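Local coordinates for protein galactitol 1-phosphate 5-dehydrogenase (Escherichia coli, PDB 4UEJ) that oxidises galactitol 1-phosphate to D-tagatose 6-phosphate with NAD(+), as a zinc-containing dehydrogenase of the alcohol dehydrogenase family that forms homodimers, at residues S187-D192 against A206-N211; L232-A237 against Q255-G260; A246-G251 against S270-K275. All blocks are in the same frame, centred on the assembly; numbering follows the deposited sequence.

Interaction 1: S187-D192 against A206-N211; sequences SVTAID and AMQTFN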
loop_
_atom_site.group_PDB
_atom_site.type_symbol
_atom_site.label_atom_id
_atom_site.label_comp_id
_atom_site.label_asym_id
_atom_site.label_seq_id
_atom_site.Cartn_x
_atom_site.Cartn_y
_atom_site.Cartn_z
ATOM N N SER A 187 8.887 13.775 -14.784
ATOM C CA SER A 187 10.281 13.741 -14.383
ATOM C C SER A 187 10.646 12.322 -13.970
ATOM O O SER A 187 9.775 11.524 -13.624
ATOM C CB SER A 187 10.545 14.703 -13.227
ATOM O OG SER A 187 9.861 14.258 -12.060
ATOM N N VAL A 188 11.938 12.009 -14.005
ATOM C CA VAL A 188 12.400 10.754 -13.435
ATOM C C VAL A 188 13.601 11.029 -12.551
ATOM O O VAL A 188 14.547 11.703 -12.969
ATOM C CB VAL A 188 12.776 9.730 -14.526
ATOM C CG1 VAL A 188 13.193 8.422 -13.893
ATOM C CG2 VAL A 188 11.627 9.545 -15.488
ATOM N N THR A 189 13.537 10.530 -11.321
ATOM C CA THR A 189 14.608 10.664 -10.346
ATOM C C THR A 189 15.144 9.273 -10.049
ATOM O O THR A 189 14.356 8.346 -9.903
ATOM C CB THR A 189 14.097 11.317 -9.046
ATOM O OG1 THR A 189 13.749 12.684 -9.313
ATOM C CG2 THR A 189 15.152 11.257 -7.950
ATOM N N ALA A 190 16.459 9.112 -9.959
ATOM C CA ALA A 190 17.001 7.796 -9.634
ATOM C C ALA A 190 17.749 7.832 -8.306
ATOM O O ALA A 190 18.482 8.763 -8.041
ATOM C CB ALA A 190 17.922 7.301 -10.755
ATOM N N ILE A 191 17.557 6.805 -7.482
ATOM C CA ILE A 191 18.184 6.740 -6.172
ATOM C C ILE A 191 18.919 5.420 -5.991
ATOM O O ILE A 191 18.366 4.369 -6.275
ATOM C CB ILE A 191 17.136 6.906 -5.045
ATOM C CG1 ILE A 191 16.326 8.192 -5.253
ATOM C CG2 ILE A 191 17.817 6.872 -3.688
ATOM C CD1 ILE A 191 15.271 8.461 -4.153
ATOM N N ASP A 192 20.169 5.471 -5.527
ATOM C CA ASP A 192 20.952 4.249 -5.337
ATOM C C ASP A 192 22.060 4.446 -4.309
ATOM O O ASP A 192 22.489 5.575 -4.068
ATOM C CB ASP A 192 21.560 3.783 -6.664
ATOM C CG ASP A 192 21.991 2.326 -6.624
ATOM O OD1 ASP A 192 21.117 1.449 -6.489
ATOM O OD2 ASP A 192 23.203 2.051 -6.729
ATOM N N ALA A 206 17.136 10.226 -16.438
ATOM C CA ALA A 206 16.828 10.733 -15.096
ATOM C C ALA A 206 17.321 12.174 -15.020
ATOM O O ALA A 206 18.431 12.473 -15.440
ATOM C CB ALA A 206 17.465 9.869 -14.003
ATOM N N MET A 207 16.483 13.077 -14.529
ATOM C CA MET A 207 16.871 14.483 -14.501
ATOM C C MET A 207 17.669 14.799 -13.243
ATOM O O MET A 207 18.364 15.815 -13.177
ATOM C CB MET A 207 15.645 15.382 -14.627
ATOM C CG MET A 207 14.445 14.978 -13.790
ATOM S SD MET A 207 14.474 15.687 -12.131
ATOM C CE MET A 207 14.526 17.433 -12.504
ATOM N N GLN A 208 17.589 13.912 -12.256
ATOM C CA GLN A 208 18.448 14.004 -11.082
ATOM C C GLN A 208 18.605 12.652 -10.399
ATOM O O GLN A 208 17.784 11.751 -10.594
ATOM C CB GLN A 208 17.889 15.012 -10.095
ATOM C CG GLN A 208 16.589 14.556 -9.480
ATOM C CD GLN A 208 15.909 15.657 -8.706
ATOM O OE1 GLN A 208 16.517 16.696 -8.411
ATOM N NE2 GLN A 208 14.639 15.451 -8.381
ATOM N N THR A 209 19.673 12.533 -9.614
ATOM C CA THR A 209 20.001 11.314 -8.887
ATOM C C THR A 209 20.399 11.629 -7.446
ATOM O O THR A 209 21.064 12.630 -7.176
ATOM C CB THR A 209 21.157 10.538 -9.549
ATOM O OG1 THR A 209 22.326 11.367 -9.626
ATOM C CG2 THR A 209 20.775 10.089 -10.955
ATOM N N PHE A 210 19.977 10.773 -6.523
ATOM C CA PHE A 210 20.385 10.867 -5.130
ATOM C C PHE A 210 21.186 9.630 -4.733
ATOM O O PHE A 210 20.727 8.496 -4.912
ATOM C CB PHE A 210 19.167 10.995 -4.203
ATOM C CG PHE A 210 18.225 12.114 -4.564
ATOM C CD1 PHE A 210 18.697 13.302 -5.107
ATOM C CD2 PHE A 210 16.864 11.989 -4.323
ATOM C CE1 PHE A 210 17.823 14.334 -5.424
ATOM C CE2 PHE A 210 15.984 13.016 -4.636
ATOM C CZ PHE A 210 16.467 14.192 -5.186
ATOM N N ASN A 211 22.373 9.855 -4.195
ATOM C CA ASN A 211 23.174 8.798 -3.599
ATOM C C ASN A 211 22.746 8.603 -2.154
ATOM O O ASN A 211 23.012 9.457 -1.315
ATOM C CB ASN A 211 24.659 9.155 -3.669
ATOM C CG ASN A 211 25.561 8.010 -3.253
ATOM O OD1 ASN A 211 25.306 7.323 -2.266
ATOM N ND2 ASN A 211 26.635 7.805 -4.008
#
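Strand 187-192 and segment 206-211 run parallel, their strand axes 4.7 Å apart at closest approach and inclined by 19°. Three backbone hydrogen bonds follow the alternating parallel pattern: Ala190 N gives to Gln208 O, Ala190 O takes Phe210 N, and Asp192 N gives to Phe210 O. A fourth comes from the loop just before strand 208-211, Met207 N to Val188 O at 2.8 Å, nearly along the C=O axis. Thr189, Ile191, Gln208 and Phe210 share one face of the sheet. Thr189 sets its two branches to different tasks. OG1, anti to the carbonyl carbon (chi1 -68°), accepts a nearly straight bond from Gln208 NE2 at 3.1 Å and lies in the plane of that amide. Gln208 reaches it with CG in the crowded position between backbone N and carbonyl carbon (chi1 68°) and the chain extended beyond. Thr189 CG2 lies over one face of the Phe210 ring as a CH-pi contact, 4.2 Å from the centroid. Ile191 CD1 meets the same ring at its edge, 3.9 Å from Phe210 CD2, so the ring is touched from two directions. Met220 and Val223 of helix 217-223 also pack on the ring. On the opposite face Ala190 CB touches Thr209 CG2 at 4.0 Å; it also meets Ala206 CB of the preceding loop at 4.2 Å. Ala201 of helix 196-203 and Ile177 of helix 171-182 pack on Ala190, and Leu198 on Thr209. Asp192 OD1 accepts from Ala169 N, in the glycine-rich turn after strand 163-167, and OD2 from Ser194 N. The pair closes the beta-alpha-beta unit 187-192, 196-203, 208-211, and an acidic residue ending the second strand beside a GxGxxG-type turn is consistent with the dinucleotide-binding Rossmann fold.

Interaction 2: L232-A237 against Q255-G260; sequences LILETA and QLALVG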
loop_
_atom_site.group_PDB
_atom_site.type_symbol
_atom_site.label_atom_id
_atom_site.label_comp_id
_atom_site.label_asym_id
_atom_site.label_seq_id
_atom_site.Cartn_x
_atom_site.Cartn_y
_atom_site.Cartn_z
ATOM N N LEU A 232 5.234 8.653 -8.421
ATOM C CA LEU A 232 5.177 7.204 -8.539
ATOM C C LEU A 232 6.572 6.709 -8.247
ATOM O O LEU A 232 7.512 6.969 -9.016
ATOM C CB LEU A 232 4.705 6.791 -9.934
ATOM C CG LEU A 232 4.868 5.320 -10.294
ATOM C CD1 LEU A 232 4.096 4.485 -9.283
ATOM C CD2 LEU A 232 4.357 5.077 -11.720
ATOM N N ILE A 233 6.710 6.024 -7.121
ATOM C CA ILE A 233 7.991 5.555 -6.650
ATOM C C ILE A 233 8.063 4.046 -6.870
ATOM O O ILE A 233 7.181 3.307 -6.436
ATOM C CB ILE A 233 8.178 5.885 -5.164
ATOM C CG1 ILE A 233 7.923 7.379 -4.896
ATOM C CG2 ILE A 233 9.532 5.442 -4.681
ATOM C CD1 ILE A 233 7.947 7.762 -3.420
ATOM N N LEU A 234 9.086 3.587 -7.572
ATOM C CA LEU A 234 9.271 2.145 -7.719
ATOM C C LEU A 234 10.433 1.705 -6.861
ATOM O O LEU A 234 11.565 2.150 -7.059
ATOM C CB LEU A 234 9.547 1.756 -9.170
ATOM C CG LEU A 234 8.371 1.389 -10.057
ATOM C CD1 LEU A 234 7.457 2.597 -10.222
ATOM C CD2 LEU A 234 8.897 0.878 -11.403
ATOM N N GLU A 235 10.152 0.838 -5.905
ATOM C CA GLU A 235 11.169 0.248 -5.058
ATOM C C GLU A 235 11.662 -1.019 -5.740
ATOM O O GLU A 235 10.954 -2.028 -5.748
ATOM C CB GLU A 235 10.606 -0.060 -3.659
ATOM C CG GLU A 235 11.662 -0.097 -2.573
ATOM C CD GLU A 235 12.777 -1.067 -2.907
ATOM O OE1 GLU A 235 12.515 -2.289 -2.989
ATOM O OE2 GLU A 235 13.899 -0.598 -3.163
ATOM N N THR A 236 12.878 -0.977 -6.289
ATOM C CA THR A 236 13.414 -2.135 -7.004
ATOM C C THR A 236 14.583 -2.803 -6.281
ATOM O O THR A 236 15.015 -3.885 -6.679
ATOM C CB THR A 236 13.877 -1.757 -8.432
ATOM O OG1 THR A 236 15.096 -1.002 -8.381
ATOM C CG2 THR A 236 12.805 -0.929 -9.128
ATOM N N ALA A 237 15.087 -2.178 -5.218
ATOM C CA ALA A 237 16.287 -2.688 -4.547
ATOM C C ALA A 237 16.007 -3.862 -3.602
ATOM O O ALA A 237 16.895 -4.676 -3.331
ATOM C CB ALA A 237 16.987 -1.560 -3.791
ATOM N N GLN A 255 2.189 7.326 -5.086
ATOM C CA GLN A 255 2.053 5.899 -5.327
ATOM C C GLN A 255 3.398 5.248 -5.113
ATOM O O GLN A 255 4.420 5.702 -5.648
ATOM C CB GLN A 255 1.565 5.610 -6.739
ATOM C CG GLN A 255 0.132 6.007 -7.014
ATOM C CD GLN A 255 -0.169 5.921 -8.485
ATOM O OE1 GLN A 255 0.463 6.604 -9.305
ATOM N NE2 GLN A 255 -1.097 5.053 -8.842
ATOM N N LEU A 256 3.421 4.170 -4.342
ATOM C CA LEU A 256 4.672 3.455 -4.092
ATOM C C LEU A 256 4.545 2.000 -4.512
ATOM O O LEU A 256 3.929 1.190 -3.815
ATOM C CB LEU A 256 5.069 3.547 -2.618
ATOM C CG LEU A 256 6.167 2.618 -2.091
ATOM C CD1 LEU A 256 7.424 2.675 -2.958
ATOM C CD2 LEU A 256 6.483 2.975 -0.653
ATOM N N ALA A 257 5.153 1.681 -5.651
ATOM C CA ALA A 257 5.099 0.333 -6.212
ATOM C C ALA A 257 6.274 -0.492 -5.735
ATOM O O ALA A 257 7.440 -0.121 -5.922
ATOM C CB ALA A 257 5.071 0.376 -7.725
ATOM N N LEU A 258 5.961 -1.628 -5.126
ATOM C CA LEU A 258 6.977 -2.481 -4.537
ATOM C C LEU A 258 7.280 -3.593 -5.516
ATOM O O LEU A 258 6.425 -4.422 -5.792
ATOM C CB LEU A 258 6.500 -3.057 -3.202
ATOM C CG LEU A 258 6.122 -2.051 -2.112
ATOM C CD1 LEU A 258 5.561 -2.786 -0.899
ATOM C CD2 LEU A 258 7.310 -1.195 -1.719
ATOM N N VAL A 259 8.513 -3.597 -6.005
ATOM C CA VAL A 259 8.930 -4.517 -7.038
ATOM C C VAL A 259 9.913 -5.519 -6.448
ATOM O O VAL A 259 9.914 -6.698 -6.790
ATOM C CB VAL A 259 9.560 -3.741 -8.205
ATOM C CG1 VAL A 259 9.982 -4.676 -9.310
ATOM C CG2 VAL A 259 8.571 -2.694 -8.716
ATOM N N GLY A 260 10.725 -5.031 -5.523
ATOM C CA GLY A 260 11.797 -5.804 -4.928
ATOM C C GLY A 260 11.361 -6.632 -3.740
ATOM O O GLY A 260 10.758 -6.127 -2.802
HETATM O O HOH W 1 10.165 -3.492 -2.885
#
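Glu235 O is gripped by two backbone donors, Val259 N at 2.9 Å and Gly260 N at 3.0 Å, both close to the carbonyl plane. This forked acceptor ends the regular parallel pairing, where segment 255-260 leaves its strand. Upstream the bonds are single and nearly along the C=O axes: Ile233 N to Gln255 O, Ala257 N to Ile233 O, and Glu235 N to Ala257 O. The Glu235 side chain starts with CG anti to the backbone N (chi1 -155°) and folds back at chi2. Its CB rests 4.0 Å from Leu258 CD2, while the carboxylate turns to the end of the strand. There OE2 accepts from Ala237 N, which lies above the carboxylate plane, and from Thr242 OG1; OE1 accepts from Gly238 N, and a water bridges OE1 (2.6 Å) and Gly260 O. The buried carboxylate thus has partners at both oxygens, which would favour its charged form. Gly260 CA lies nearby, 4.1 Å from Glu235 OE1. Ile233 CG2 and Leu256 CD1 meet obliquely at 3.9 Å on the face carrying Glu235. On the other face Leu234 CD1 touches Ala257 CB at 4.1 Å. Val259 CB, pointing at the other strand, sits 3.3 Å from Glu235 O; its side chain is about 5 Å from the bound glycerol. The pair closes the beta-alpha-beta unit 231-235, 240-249, 255-258 of the Rossmann-type domain. Helix 240-249 packs on Ile233 and Leu256, helix 143-155 on Leu232, Leu234 and Val259, and strand 163-167 flanks strand 231-235 on its other edge.

Interaction 3: A246-G251 against S270-K275; sequences AVEIAG and SATFGK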
loop_
_atom_site.group_PDB
_atom_site.type_symbol
_atom_site.label_atom_id
_atom_site.label_comp_id
_atom_site.label_asym_id
_atom_site.label_seq_id
_atom_site.Cartn_x
_atom_site.Cartn_y
_atom_site.Cartn_z
ATOM N N ALA A 246 11.596 4.975 0.803
ATOM C CA ALA A 246 10.523 5.347 -0.099
ATOM C C ALA A 246 9.392 6.023 0.679
ATOM O O ALA A 246 8.855 7.046 0.265
ATOM C CB ALA A 246 10.018 4.112 -0.847
ATOM N N VAL A 247 9.050 5.461 1.831
ATOM C CA VAL A 247 7.995 6.039 2.648
ATOM C C VAL A 247 8.425 7.390 3.193
ATOM O O VAL A 247 7.648 8.346 3.200
ATOM C CB VAL A 247 7.613 5.105 3.810
ATOM C CG1 VAL A 247 6.646 5.813 4.774
ATOM C CG2 VAL A 247 6.986 3.835 3.251
ATOM N N GLU A 248 9.677 7.482 3.633
ATOM C CA GLU A 248 10.171 8.728 4.211
ATOM C C GLU A 248 10.257 9.879 3.204
ATOM O O GLU A 248 10.021 11.035 3.566
ATOM C CB GLU A 248 11.540 8.506 4.870
ATOM C CG GLU A 248 11.441 7.689 6.159
ATOM C CD GLU A 248 10.722 8.441 7.274
ATOM O OE1 GLU A 248 10.738 9.690 7.263
ATOM O OE2 GLU A 248 10.143 7.791 8.166
ATOM N N ILE A 249 10.578 9.590 1.950
ATOM C CA ILE A 249 10.734 10.678 0.999
ATOM C C ILE A 249 9.460 11.001 0.262
ATOM O O ILE A 249 9.358 12.062 -0.355
ATOM C CB ILE A 249 11.841 10.389 -0.044
ATOM C CG1 ILE A 249 11.422 9.263 -0.991
ATOM C CG2 ILE A 249 13.151 10.094 0.667
ATOM C CD1 ILE A 249 12.424 9.011 -2.097
ATOM N N ALA A 250 8.475 10.105 0.340
ATOM C CA ALA A 250 7.292 10.232 -0.505
ATOM C C ALA A 250 6.560 11.556 -0.299
ATOM O O ALA A 250 6.483 12.074 0.814
ATOM C CB ALA A 250 6.338 9.072 -0.252
ATOM N N GLY A 251 6.015 12.089 -1.382
ATOM C CA GLY A 251 5.219 13.296 -1.306
ATOM C C GLY A 251 3.767 12.937 -1.052
ATOM O O GLY A 251 3.419 11.761 -0.886
ATOM N N SER A 270 6.919 3.573 14.340
ATOM C CA SER A 270 5.539 4.031 14.289
ATOM C C SER A 270 5.462 5.333 13.498
ATOM O O SER A 270 4.466 5.605 12.822
ATOM C CB SER A 270 4.970 4.216 15.699
ATOM O OG SER A 270 5.786 5.076 16.465
ATOM N N ALA A 271 6.531 6.122 13.578
ATOM C CA ALA A 271 6.616 7.369 12.837
ATOM C C ALA A 271 6.559 7.101 11.338
ATOM O O ALA A 271 5.756 7.710 10.628
ATOM C CB ALA A 271 7.891 8.119 13.198
ATOM N N THR A 272 7.402 6.189 10.860
ATOM C CA THR A 272 7.442 5.875 9.434
ATOM C C THR A 272 6.133 5.244 8.992
ATOM O O THR A 272 5.589 5.607 7.951
ATOM C CB THR A 272 8.609 4.925 9.079
ATOM O OG1 THR A 272 9.853 5.529 9.452
ATOM C CG2 THR A 272 8.618 4.615 7.583
ATOM N N PHE A 273 5.621 4.301 9.782
ATOM C CA PHE A 273 4.337 3.695 9.451
ATOM C C PHE A 273 3.265 4.778 9.367
ATOM O O PHE A 273 2.452 4.787 8.448
ATOM C CB PHE A 273 3.925 2.640 10.479
ATOM C CG PHE A 273 2.545 2.090 10.246
ATOM C CD1 PHE A 273 2.348 1.041 9.369
ATOM C CD2 PHE A 273 1.442 2.636 10.895
ATOM C CE1 PHE A 273 1.074 0.533 9.155
ATOM C CE2 PHE A 273 0.170 2.141 10.674
ATOM C CZ PHE A 273 -0.011 1.090 9.803
ATOM N N GLY A 274 3.289 5.687 10.331
ATOM C CA GLY A 274 2.343 6.786 10.394
ATOM C C GLY A 274 2.340 7.656 9.150
ATOM O O GLY A 274 1.306 8.208 8.781
ATOM N N LYS A 275 3.495 7.781 8.502
ATOM C CA LYS A 275 3.590 8.578 7.287
ATOM C C LYS A 275 2.830 7.933 6.142
ATOM O O LYS A 275 2.343 8.633 5.257
ATOM C CB LYS A 275 5.052 8.799 6.888
ATOM C CG LYS A 275 5.774 9.731 7.843
ATOM C CD LYS A 275 7.186 10.073 7.361
ATOM C CE LYS A 275 7.814 11.097 8.298
ATOM N NZ LYS A 275 9.127 11.641 7.794
HETATM O O HOH W 2 8.420 12.768 5.418
#
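Glu248, near the C-terminal end of helix 240-249 in the Rossmann-type domain, reaches across to helix 270-278 and binds it with both carboxylate oxygens. From CB, CG departs anti to the carbonyl carbon (chi1 -71°), and a bend about the CB-CG bond (chi2 -68°) turns CD towards the other helix. The tip then meets two side chains, each crossing it at about a right angle. OE2 accepts a hydrogen bond from Thr272 OG1 at 2.6 Å through its anti lone pair. OE1 uses its syn lone pair, on the side of the other oxygen, for a salt bridge with Lys275 NZ, also 2.6 Å long. Lys275 comes one helical turn after Thr272 and stretches out fully beyond CG, so that its CE passes 3.4 Å from Glu248 OE1. With one donor on each oxygen, the carboxylate is held against rotation, and the nearby ammonium would favour its ionised state. Beside this polar bridge Val247 supplies the apolar part: CG1, anti to the backbone N, touches Thr272 CG2 at 3.6 Å and lies 4.0 Å from Lys275 CB. Val247 also packs on Leu256 of the sheet, and Ser270 N hydrogen-bonds to Asp265 OD1 of the second subunit, so helix 270-278 takes part in the dimer contact. A water accepts from Lys275 NZ at 2.7 Å and donates to Glu248 O at 3.0 Å, tying the lysine tip to the helix end as well.

All three contacts lie in the domain built on the six-stranded parallel sheet. Interaction 1 joins strand 208-211, at one edge of the sheet within this chain, to 187-192; interaction 2 joins 231-235 to 255-258, beyond the intervening strand 163-167. Their centres are 14 Å apart and their atoms do not touch. Along the chain interaction 1 closes first, whereas interactions 2 and 3 alternate: helix 240-249 connects the two strands of interaction 2 and supplies half of interaction 3. Interaction 3 touches both others, with Ile249 CD1 3.6 Å from Ile191 CD1 and Ala246 CB 3.6 Å from Leu256 CD1. One helix thus packs against both halves of the sheet and extends its contacts to helix 270-278, beside the second subunit.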